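PDB 7CPX: lovastatin nonaketide synthase, polyketide synthase component from Aspergillus terreus, which builds the dihydromonacolin L precursor of lovastatin from malonyl-CoA, with a methyl group from S-adenosylmethionine and reduction by NADPH, in complex with lovC. Local coordinates for residues H1879-Q1884 against D2063-T2068; G1887-V1892 against L1908-A1913; A2031-S2036 against A2057-A2062. The protein carries 2 engineered substitutions. All coordinates share one frame; numbering follows the deposited sequence.

Contact 1 of 3, residues H1879-Q1884 against D2063-T2068; sequences HALRVQ and DLFTDT. Engineered in segment 1879-1884: Gln1884 (natural residue Gly).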
loop_
_atom_site.group_PDB
_atom_site.type_symbol
_atom_site.label_atom_id
_atom_site.label_comp_id
_atom_site.label_asym_id
_atom_site.label_seq_id
_atom_site.Cartn_x
_atom_site.Cartn_y
_atom_site.Cartn_z
ATOM N N HIS A 1879 -28.015 34.006 1.045
ATOM C CA HIS A 1879 -28.123 33.092 -0.081
ATOM C C HIS A 1879 -29.179 33.581 -1.062
ATOM O O HIS A 1879 -30.245 34.056 -0.660
ATOM C CB HIS A 1879 -28.477 31.688 0.406
ATOM C CG HIS A 1879 -27.831 31.324 1.706
ATOM N ND1 HIS A 1879 -26.515 30.925 1.796
ATOM C CD2 HIS A 1879 -28.318 31.306 2.968
ATOM C CE1 HIS A 1879 -26.220 30.674 3.059
ATOM N NE2 HIS A 1879 -27.297 30.898 3.790
ATOM N N ALA A 1880 -28.874 33.463 -2.351
ATOM C CA ALA A 1880 -29.824 33.830 -3.390
ATOM C C ALA A 1880 -30.862 32.730 -3.552
ATOM O O ALA A 1880 -30.521 31.543 -3.579
ATOM C CB ALA A 1880 -29.106 34.075 -4.716
ATOM N N LEU A 1881 -32.124 33.125 -3.663
ATOM C CA LEU A 1881 -33.229 32.187 -3.785
ATOM C C LEU A 1881 -33.761 32.176 -5.211
ATOM O O LEU A 1881 -33.985 33.230 -5.812
ATOM C CB LEU A 1881 -34.355 32.540 -2.816
ATOM C CG LEU A 1881 -34.126 32.112 -1.368
ATOM C CD1 LEU A 1881 -32.976 32.884 -0.746
ATOM C CD2 LEU A 1881 -35.393 32.299 -0.563
ATOM N N ARG A 1882 -33.962 30.975 -5.743
ATOM C CA ARG A 1882 -34.553 30.834 -7.065
ATOM C C ARG A 1882 -35.982 31.360 -7.052
ATOM O O ARG A 1882 -36.730 31.150 -6.092
ATOM C CB ARG A 1882 -34.526 29.370 -7.500
ATOM C CG ARG A 1882 -34.944 29.133 -8.939
ATOM C CD ARG A 1882 -34.999 27.646 -9.249
ATOM N NE ARG A 1882 -35.344 27.385 -10.641
ATOM C CZ ARG A 1882 -35.544 26.176 -11.149
ATOM N NH1 ARG A 1882 -35.448 25.088 -10.402
ATOM N NH2 ARG A 1882 -35.850 26.056 -12.437
ATOM N N VAL A 1883 -36.359 32.053 -8.122
ATOM C CA VAL A 1883 -37.644 32.737 -8.209
ATOM C C VAL A 1883 -38.319 32.323 -9.510
ATOM O O VAL A 1883 -37.939 32.791 -10.591
ATOM C CB VAL A 1883 -37.482 34.260 -8.132
ATOM C CG1 VAL A 1883 -38.769 34.952 -8.533
ATOM C CG2 VAL A 1883 -37.065 34.668 -6.730
ATOM N N GLN A 1884 -39.320 31.450 -9.401
ATOM C CA GLN A 1884 -40.160 31.024 -10.523
ATOM C C GLN A 1884 -39.349 30.867 -11.806
ATOM O O GLN A 1884 -39.726 31.343 -12.879
ATOM C CB GLN A 1884 -41.324 31.993 -10.730
ATOM C CG GLN A 1884 -40.910 33.435 -10.982
ATOM C CD GLN A 1884 -41.909 34.183 -11.842
ATOM O OE1 GLN A 1884 -42.525 35.153 -11.400
ATOM N NE2 GLN A 1884 -42.071 33.736 -13.082
ATOM N N ASP A 2063 -30.765 23.907 -5.708
ATOM C CA ASP A 2063 -31.743 24.306 -6.710
ATOM C C ASP A 2063 -32.647 25.436 -6.235
ATOM O O ASP A 2063 -33.321 26.056 -7.065
ATOM C CB ASP A 2063 -32.600 23.104 -7.113
ATOM C CG ASP A 2063 -31.774 21.958 -7.660
ATOM O OD1 ASP A 2063 -30.719 22.223 -8.272
ATOM O OD2 ASP A 2063 -32.181 20.790 -7.478
ATOM N N LEU A 2064 -32.681 25.713 -4.930
ATOM C CA LEU A 2064 -33.469 26.808 -4.386
ATOM C C LEU A 2064 -32.644 27.840 -3.635
ATOM O O LEU A 2064 -33.112 28.972 -3.472
ATOM C CB LEU A 2064 -34.557 26.275 -3.441
ATOM C CG LEU A 2064 -35.659 25.435 -4.089
ATOM C CD1 LEU A 2064 -35.232 23.982 -4.230
ATOM C CD2 LEU A 2064 -36.948 25.544 -3.291
ATOM N N PHE A 2065 -31.449 27.489 -3.169
ATOM C CA PHE A 2065 -30.556 28.417 -2.492
ATOM C C PHE A 2065 -29.162 28.277 -3.079
ATOM O O PHE A 2065 -28.683 27.160 -3.295
ATOM C CB PHE A 2065 -30.520 28.157 -0.982
ATOM C CG PHE A 2065 -31.851 28.314 -0.307
ATOM C CD1 PHE A 2065 -32.787 27.293 -0.347
ATOM C CD2 PHE A 2065 -32.167 29.478 0.372
ATOM C CE1 PHE A 2065 -34.013 27.434 0.274
ATOM C CE2 PHE A 2065 -33.391 29.624 0.995
ATOM C CZ PHE A 2065 -34.315 28.601 0.947
ATOM N N THR A 2066 -28.511 29.409 -3.333
ATOM C CA THR A 2066 -27.186 29.393 -3.934
ATOM C C THR A 2066 -26.452 30.665 -3.547
ATOM O O THR A 2066 -27.052 31.635 -3.076
ATOM C CB THR A 2066 -27.260 29.266 -5.460
ATOM O OG1 THR A 2066 -25.964 28.941 -5.979
ATOM C CG2 THR A 2066 -27.729 30.571 -6.081
ATOM N N ASP A 2067 -25.137 30.643 -3.754
ATOM C CA ASP A 2067 -24.274 31.781 -3.475
ATOM C C ASP A 2067 -23.845 32.523 -4.733
ATOM O O ASP A 2067 -23.062 33.472 -4.638
ATOM C CB ASP A 2067 -23.031 31.316 -2.712
ATOM C CG ASP A 2067 -22.209 30.314 -3.499
ATOM O OD1 ASP A 2067 -22.808 29.499 -4.231
ATOM O OD2 ASP A 2067 -20.966 30.344 -3.389
ATOM N N THR A 2068 -24.335 32.118 -5.905
ATOM C CA THR A 2068 -23.927 32.708 -7.172
ATOM C C THR A 2068 -25.153 33.119 -7.971
ATOM O O THR A 2068 -26.136 32.376 -8.045
ATOM C CB THR A 2068 -23.082 31.727 -7.995
ATOM O OG1 THR A 2068 -21.911 31.361 -7.255
ATOM C CG2 THR A 2068 -22.670 32.351 -9.322
#

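Contact 2 of 3, residues G1887-V1892 against L1908-A1913; sequences GFFYLV and LAERNA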
loop_
_atom_site.group_PDB
_atom_site.type_symbol
_atom_site.label_atom_id
_atom_site.label_comp_id
_atom_site.label_asym_id
_atom_site.label_seq_id
_atom_site.Cartn_x
_atom_site.Cartn_y
_atom_site.Cartn_z
ATOM N N GLY A 1887 -34.538 33.007 -12.145
ATOM C CA GLY A 1887 -33.153 33.075 -11.739
ATOM C C GLY A 1887 -33.061 33.072 -10.228
ATOM O O GLY A 1887 -34.044 32.820 -9.538
ATOM N N PHE A 1888 -31.864 33.367 -9.733
ATOM C CA PHE A 1888 -31.592 33.414 -8.304
ATOM C C PHE A 1888 -31.406 34.860 -7.879
ATOM O O PHE A 1888 -30.596 35.586 -8.465
ATOM C CB PHE A 1888 -30.352 32.593 -7.953
ATOM C CG PHE A 1888 -30.552 31.113 -8.077
ATOM C CD1 PHE A 1888 -30.495 30.496 -9.313
ATOM C CD2 PHE A 1888 -30.796 30.338 -6.958
ATOM C CE1 PHE A 1888 -30.678 29.135 -9.430
ATOM C CE2 PHE A 1888 -30.977 28.976 -7.067
ATOM C CZ PHE A 1888 -30.921 28.372 -8.306
ATOM N N PHE A 1889 -32.156 35.272 -6.863
ATOM C CA PHE A 1889 -32.121 36.636 -6.360
ATOM C C PHE A 1889 -31.979 36.609 -4.848
ATOM O O PHE A 1889 -32.592 35.778 -4.172
ATOM C CB PHE A 1889 -33.388 37.401 -6.746
ATOM C CG PHE A 1889 -33.704 37.350 -8.212
ATOM C CD1 PHE A 1889 -34.418 36.290 -8.742
ATOM C CD2 PHE A 1889 -33.293 38.363 -9.059
ATOM C CE1 PHE A 1889 -34.713 36.239 -10.089
ATOM C CE2 PHE A 1889 -33.585 38.319 -10.407
ATOM C CZ PHE A 1889 -34.296 37.255 -10.924
ATOM N N TYR A 1890 -31.171 37.523 -4.322
ATOM C CA TYR A 1890 -30.994 37.659 -2.884
ATOM C C TYR A 1890 -32.109 38.529 -2.323
ATOM O O TYR A 1890 -32.330 39.644 -2.799
ATOM C CB TYR A 1890 -29.638 38.282 -2.561
ATOM C CG TYR A 1890 -28.447 37.486 -3.032
ATOM C CD1 TYR A 1890 -27.893 36.493 -2.237
ATOM C CD2 TYR A 1890 -27.855 37.745 -4.258
ATOM C CE1 TYR A 1890 -26.794 35.772 -2.657
ATOM C CE2 TYR A 1890 -26.756 37.030 -4.687
ATOM C CZ TYR A 1890 -26.229 36.044 -3.883
ATOM O OH TYR A 1890 -25.135 35.326 -4.310
ATOM N N LEU A 1891 -32.803 38.028 -1.310
ATOM C CA LEU A 1891 -33.861 38.807 -0.683
ATOM C C LEU A 1891 -33.225 39.894 0.173
ATOM O O LEU A 1891 -32.479 39.594 1.112
ATOM C CB LEU A 1891 -34.765 37.907 0.153
ATOM C CG LEU A 1891 -36.060 38.516 0.705
ATOM C CD1 LEU A 1891 -35.792 39.455 1.872
ATOM C CD2 LEU A 1891 -36.822 39.241 -0.392
ATOM N N VAL A 1892 -33.517 41.152 -0.146
ATOM C CA VAL A 1892 -32.920 42.289 0.540
ATOM C C VAL A 1892 -34.030 43.176 1.079
ATOM O O VAL A 1892 -35.137 43.222 0.537
ATOM C CB VAL A 1892 -31.988 43.093 -0.392
ATOM C CG1 VAL A 1892 -30.895 42.198 -0.946
ATOM C CG2 VAL A 1892 -32.787 43.726 -1.521
ATOM N N LEU A 1908 -35.825 41.790 -4.548
ATOM C CA LEU A 1908 -35.073 40.612 -4.974
ATOM C C LEU A 1908 -33.846 41.106 -5.738
ATOM O O LEU A 1908 -33.861 41.218 -6.965
ATOM C CB LEU A 1908 -35.940 39.694 -5.829
ATOM C CG LEU A 1908 -36.873 38.736 -5.086
ATOM C CD1 LEU A 1908 -37.608 39.446 -3.964
ATOM C CD2 LEU A 1908 -37.862 38.116 -6.057
ATOM N N ALA A 1909 -32.780 41.395 -4.998
ATOM C CA ALA A 1909 -31.551 41.899 -5.583
ATOM C C ALA A 1909 -30.822 40.786 -6.332
ATOM O O ALA A 1909 -31.231 39.621 -6.337
ATOM C CB ALA A 1909 -30.657 42.484 -4.494
ATOM N N GLU A 1910 -29.711 41.160 -6.967
ATOM C CA GLU A 1910 -28.885 40.224 -7.712
ATOM C C GLU A 1910 -27.420 40.256 -7.303
ATOM O O GLU A 1910 -26.600 39.611 -7.965
ATOM C CB GLU A 1910 -28.990 40.507 -9.218
ATOM C CG GLU A 1910 -30.397 40.381 -9.774
ATOM C CD GLU A 1910 -30.483 40.776 -11.235
ATOM O OE1 GLU A 1910 -29.465 41.246 -11.786
ATOM O OE2 GLU A 1910 -31.566 40.615 -11.835
ATOM N N ARG A 1911 -27.064 40.983 -6.242
ATOM C CA ARG A 1911 -25.673 41.122 -5.835
ATOM C C ARG A 1911 -25.433 40.948 -4.343
ATOM O O ARG A 1911 -24.275 40.778 -3.947
ATOM C CB ARG A 1911 -25.130 42.497 -6.260
ATOM C CG ARG A 1911 -24.944 42.656 -7.759
ATOM C CD ARG A 1911 -23.714 41.908 -8.249
ATOM N NE ARG A 1911 -23.615 41.903 -9.705
ATOM C CZ ARG A 1911 -24.147 40.978 -10.494
ATOM N NH1 ARG A 1911 -24.834 39.958 -10.003
ATOM N NH2 ARG A 1911 -23.986 41.078 -11.809
ATOM N N ASN A 1912 -26.469 40.981 -3.509
ATOM C CA ASN A 1912 -26.316 40.837 -2.064
ATOM C C ASN A 1912 -25.358 41.893 -1.518
ATOM O O ASN A 1912 -24.340 41.590 -0.892
ATOM C CB ASN A 1912 -25.828 39.435 -1.704
ATOM C CG ASN A 1912 -25.862 39.172 -0.214
ATOM O OD1 ASN A 1912 -26.608 39.814 0.525
ATOM N ND2 ASN A 1912 -25.048 38.226 0.239
ATOM N N ALA A 1913 -25.701 43.151 -1.769
ATOM C CA ALA A 1913 -24.829 44.267 -1.447
ATOM C C ALA A 1913 -25.534 45.262 -0.539
ATOM O O ALA A 1913 -26.765 45.352 -0.518
ATOM C CB ALA A 1913 -24.357 44.980 -2.717
#

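Contact 3 of 3, residues A2031-S2036 against A2057-A2062; sequences ALVDLS and AHYRAA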
loop_
_atom_site.group_PDB
_atom_site.type_symbol
_atom_site.label_atom_id
_atom_site.label_comp_id
_atom_site.label_asym_id
_atom_site.label_seq_id
_atom_site.Cartn_x
_atom_site.Cartn_y
_atom_site.Cartn_z
ATOM N N ALA A 2031 -42.949 14.688 -5.926
ATOM C CA ALA A 2031 -41.741 15.491 -6.012
ATOM C C ALA A 2031 -41.082 15.566 -4.644
ATOM O O ALA A 2031 -41.751 15.519 -3.607
ATOM C CB ALA A 2031 -42.039 16.905 -6.526
ATOM N N LEU A 2032 -39.756 15.676 -4.658
ATOM C CA LEU A 2032 -38.953 15.814 -3.453
ATOM C C LEU A 2032 -38.168 17.116 -3.522
ATOM O O LEU A 2032 -37.532 17.409 -4.540
ATOM C CB LEU A 2032 -37.997 14.631 -3.289
ATOM C CG LEU A 2032 -37.042 14.710 -2.095
ATOM C CD1 LEU A 2032 -37.813 14.783 -0.789
ATOM C CD2 LEU A 2032 -36.095 13.525 -2.085
ATOM N N VAL A 2033 -38.216 17.885 -2.441
ATOM C CA VAL A 2033 -37.532 19.168 -2.344
ATOM C C VAL A 2033 -36.622 19.082 -1.127
ATOM O O VAL A 2033 -37.075 19.236 0.012
ATOM C CB VAL A 2033 -38.514 20.338 -2.227
ATOM C CG1 VAL A 2033 -37.764 21.649 -2.116
ATOM C CG2 VAL A 2033 -39.455 20.355 -3.419
ATOM N N ASP A 2034 -35.337 18.828 -1.358
ATOM C CA ASP A 2034 -34.367 18.698 -0.274
ATOM C C ASP A 2034 -33.803 20.080 0.027
ATOM O O ASP A 2034 -32.946 20.588 -0.699
ATOM C CB ASP A 2034 -33.265 17.716 -0.649
ATOM C CG ASP A 2034 -32.234 17.549 0.451
ATOM O OD1 ASP A 2034 -32.441 18.095 1.555
ATOM O OD2 ASP A 2034 -31.213 16.870 0.212
ATOM N N LEU A 2035 -34.285 20.691 1.106
ATOM C CA LEU A 2035 -33.781 21.971 1.578
ATOM C C LEU A 2035 -32.781 21.810 2.711
ATOM O O LEU A 2035 -32.423 22.801 3.355
ATOM C CB LEU A 2035 -34.940 22.862 2.028
ATOM C CG LEU A 2035 -36.050 23.076 0.997
ATOM C CD1 LEU A 2035 -37.042 24.114 1.490
ATOM C CD2 LEU A 2035 -35.473 23.487 -0.347
ATOM N N SER A 2036 -32.325 20.586 2.970
ATOM C CA SER A 2036 -31.357 20.344 4.029
ATOM C C SER A 2036 -30.050 21.054 3.712
ATOM O O SER A 2036 -29.309 20.634 2.817
ATOM C CB SER A 2036 -31.118 18.845 4.207
ATOM O OG SER A 2036 -30.239 18.594 5.289
ATOM N N ALA A 2057 -39.843 13.889 -9.107
ATOM C CA ALA A 2057 -39.055 15.096 -9.308
ATOM C C ALA A 2057 -38.238 15.407 -8.063
ATOM O O ALA A 2057 -38.733 15.326 -6.935
ATOM C CB ALA A 2057 -39.967 16.273 -9.648
ATOM N N HIS A 2058 -36.976 15.772 -8.272
ATOM C CA HIS A 2058 -36.046 16.031 -7.184
ATOM C C HIS A 2058 -35.496 17.443 -7.299
ATOM O O HIS A 2058 -35.113 17.885 -8.386
ATOM C CB HIS A 2058 -34.896 15.023 -7.195
ATOM C CG HIS A 2058 -33.957 15.174 -6.040
ATOM N ND1 HIS A 2058 -32.700 14.610 -6.023
ATOM C CD2 HIS A 2058 -34.093 15.824 -4.861
ATOM C CE1 HIS A 2058 -32.101 14.910 -4.884
ATOM N NE2 HIS A 2058 -32.926 15.646 -4.162
ATOM N N TYR A 2059 -35.461 18.145 -6.168
ATOM C CA TYR A 2059 -34.887 19.485 -6.093
ATOM C C TYR A 2059 -34.081 19.589 -4.810
ATOM O O TYR A 2059 -34.627 19.411 -3.718
ATOM C CB TYR A 2059 -35.979 20.557 -6.134
ATOM C CG TYR A 2059 -36.815 20.524 -7.390
ATOM C CD1 TYR A 2059 -37.966 19.753 -7.459
ATOM C CD2 TYR A 2059 -36.452 21.261 -8.509
ATOM C CE1 TYR A 2059 -38.733 19.717 -8.605
ATOM C CE2 TYR A 2059 -37.214 21.231 -9.660
ATOM C CZ TYR A 2059 -38.354 20.458 -9.703
ATOM O OH TYR A 2059 -39.116 20.425 -10.848
ATOM N N ARG A 2060 -32.791 19.874 -4.942
ATOM C CA ARG A 2060 -31.910 20.007 -3.794
ATOM C C ARG A 2060 -31.873 21.454 -3.312
ATOM O O ARG A 2060 -32.418 22.364 -3.940
ATOM C CB ARG A 2060 -30.501 19.528 -4.143
ATOM C CG ARG A 2060 -30.390 18.030 -4.371
ATOM C CD ARG A 2060 -28.958 17.624 -4.684
ATOM N NE ARG A 2060 -28.792 16.175 -4.714
ATOM C CZ ARG A 2060 -29.034 15.412 -5.771
ATOM N NH1 ARG A 2060 -29.467 15.923 -6.912
ATOM N NH2 ARG A 2060 -28.841 14.099 -5.679
ATOM N N ALA A 2061 -31.215 21.659 -2.169
ATOM C CA ALA A 2061 -31.065 23.009 -1.642
ATOM C C ALA A 2061 -30.345 23.910 -2.633
ATOM O O ALA A 2061 -30.648 25.106 -2.720
ATOM C CB ALA A 2061 -30.312 22.974 -0.313
ATOM N N ALA A 2062 -29.391 23.360 -3.385
ATOM C CA ALA A 2062 -28.707 24.143 -4.406
ATOM C C ALA A 2062 -29.660 24.619 -5.491
ATOM O O ALA A 2062 -29.390 25.638 -6.136
ATOM C CB ALA A 2062 -27.580 23.319 -5.031
#

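Contact 1 of 3, residues H1879-Q1884 against D2063-T2068
Leu1881 and Phe2065 face each other as a non-hydrogen-bonded antiparallel pair, beside the hydrogen-bonded pair of Ala1880 and Thr2066. In that second pair N of Ala1880 reaches O of Thr2066 at 2.7 Å, and N of Thr2066 answers to O of Ala1880 at 2.9 Å. A third bond, from N of Arg1882 to O of Leu2064 at 3.1 Å, extends the pairing to Leu2064.

The side chains of Leu1881 and Phe2065 lie side by side and point the same way. In both, CG stands anti to the carbonyl carbon (chi1 -79° and -61°). The branch point of the leucine comes closest, with CG 3.5 Å from CE2 of Phe2065, and both methyls also meet the ring, CD1 at CD2 and CE2, CD2 at CE2 and CZ. CB of His1879 meets the edge of the same ring. On the other face, CB of Ala1880 and CG2 of Thr2066 meet at 4.0 Å. Arg1882 runs extended from CG to NE, and its CD passes O of Asp2063. The two charged ends stay apart, NH1 of Arg1882 lying 5.9 Å from OD1 of Asp2063, whose OD2 accepts instead from N of Arg2060.

This short antiparallel pairing adds strand 2065-2066 to strand 1869-1883 in a mixed sheet. Helix 1935-1953 covers the face of Leu1881 and Phe2065 through Thr1941 and Ala1945, strand 1887-1898 brings Tyr1890 and Phe1888 against Ala1880 and Thr2066, and Arg1882 also packs on Gly2055 of the second subunit.

Contact 2 of 3, residues G1887-V1892 against L1908-A1913
Tyr1890 and Asn1912 are brought together by two different first torsions: CG of Tyr1890 stands anti to its carbonyl carbon (chi1 -61°), whereas CG of Asn1912 stands anti to its backbone N (chi1 -171°). Tyr1890 lies on strand 1887-1898 of a beta hairpin with strand 1901-1909, at the end away from the hairpin turn, and Asn1912 in the loop that follows the second strand. CB of Asn1912 lies over the middle of the tyrosine ring, 3.5 Å from its centroid, a CH-pi contact. The two side chains cross at about a right angle, yet the amide and ring planes differ by only 18°. OD1 of Asn1912 is hydrogen-bonded to OG of Ser1876, which helps fix the amide.

Tyr1890 and Ala1909 form the hydrogen-bonded antiparallel pair, N of Tyr1890 giving to O of Ala1909 at 2.9 Å and N of Ala1909 to O of Tyr1890 at 2.8 Å. The Phe1889 side chain crosses that of Leu1908, CB to CB 3.6 Å, and lies alongside Glu1910. OE2 of Glu1910 comes to the edge of the phenyl ring, 3.4 Å from CE2 of Phe1889, while the aliphatic CG of the glutamate packs against CD2. Arg1911 turns back so that its NH1 is hydrogen-bonded to O of Glu1910; its NH2 forms a salt bridge with Glu2150, which ties the loop to a later part of the chain.

The next pair, Leu1891 with Leu1908, meets by branch ends, CD2 of Leu1891 lying 3.7 Å from CD1 of Leu1908. On the face of Tyr1890 and Ala1909, CG1 of Val1892 rests 3.6 Å from CB of Ala1909.

Contact 3 of 3, residues A2031-S2036 against A2057-A2062
The His2058 ring turns an edge to strand 2031-2034, with O of Leu2032 in its plane and 3.8 Å from CD2 of His2058. Its NE2 approaches CB of Asp2034, and CE1 lies over the centre of one face of the Arg2060 guanidinium, whose NH2 forms a salt bridge with OE2 of Glu2042. On the opposite face of the sheet, the Tyr2059 ring also has O of Leu2032 near its plane, at CD1, while CG2 of Val2033 comes to CD1 obliquely at 4.3 Å.

Between these groups the strands run parallel, 9° apart. N of Leu2032 hydrogen-bonds to O of Ala2057, N of Tyr2059 to O of Leu2032, and N of Asp2034 to O of Tyr2059, each donor N lying nearly on the line of the carbonyl it meets. Past the pairing, OD1 of Asp2034 accepts from N of Ser2036 at 2.9 Å, an Asx turn, while its OD2 is hydrogen-bonded to OG1 of Thr2045.

With helix 2041-2051 the two strands form a beta-alpha-beta unit, at one end of a parallel sheet in the 3-2-1-4-5 order of a Rossmann-like fold. That helix covers Leu2032 and His2058; strand 1964-1968 flanks strand 2031-2034 on its other side, and helix 1935-1953 packs on Ala2031, Val2033 and Tyr2059.

Contact 1 opens first, at residues 1879-1884, and closes last, so the other two are nested within its loop in series. A tight turn leads into 1887-1892, on the neighbouring strand of the same sheet, where a backbone hydrogen bond joins Leu1881 to Phe1889, and contact 2 closes the hairpin loop at 1908-1913. The chain then passes through helix 1935-1953 into the parallel sheet, where contact 3 joins 2031-2036 to 2057-2062 around helix 2041-2051. Helix 2061-2064, shared by contacts 3 and 1, leads into strand 2065-2066, back beside strand 1869-1883. Contact 1 thus returns the chain to the mixed sheet, and that helix, with Leu2064 packed on Val2033, Leu2035 and Tyr2059, joins it to the parallel one.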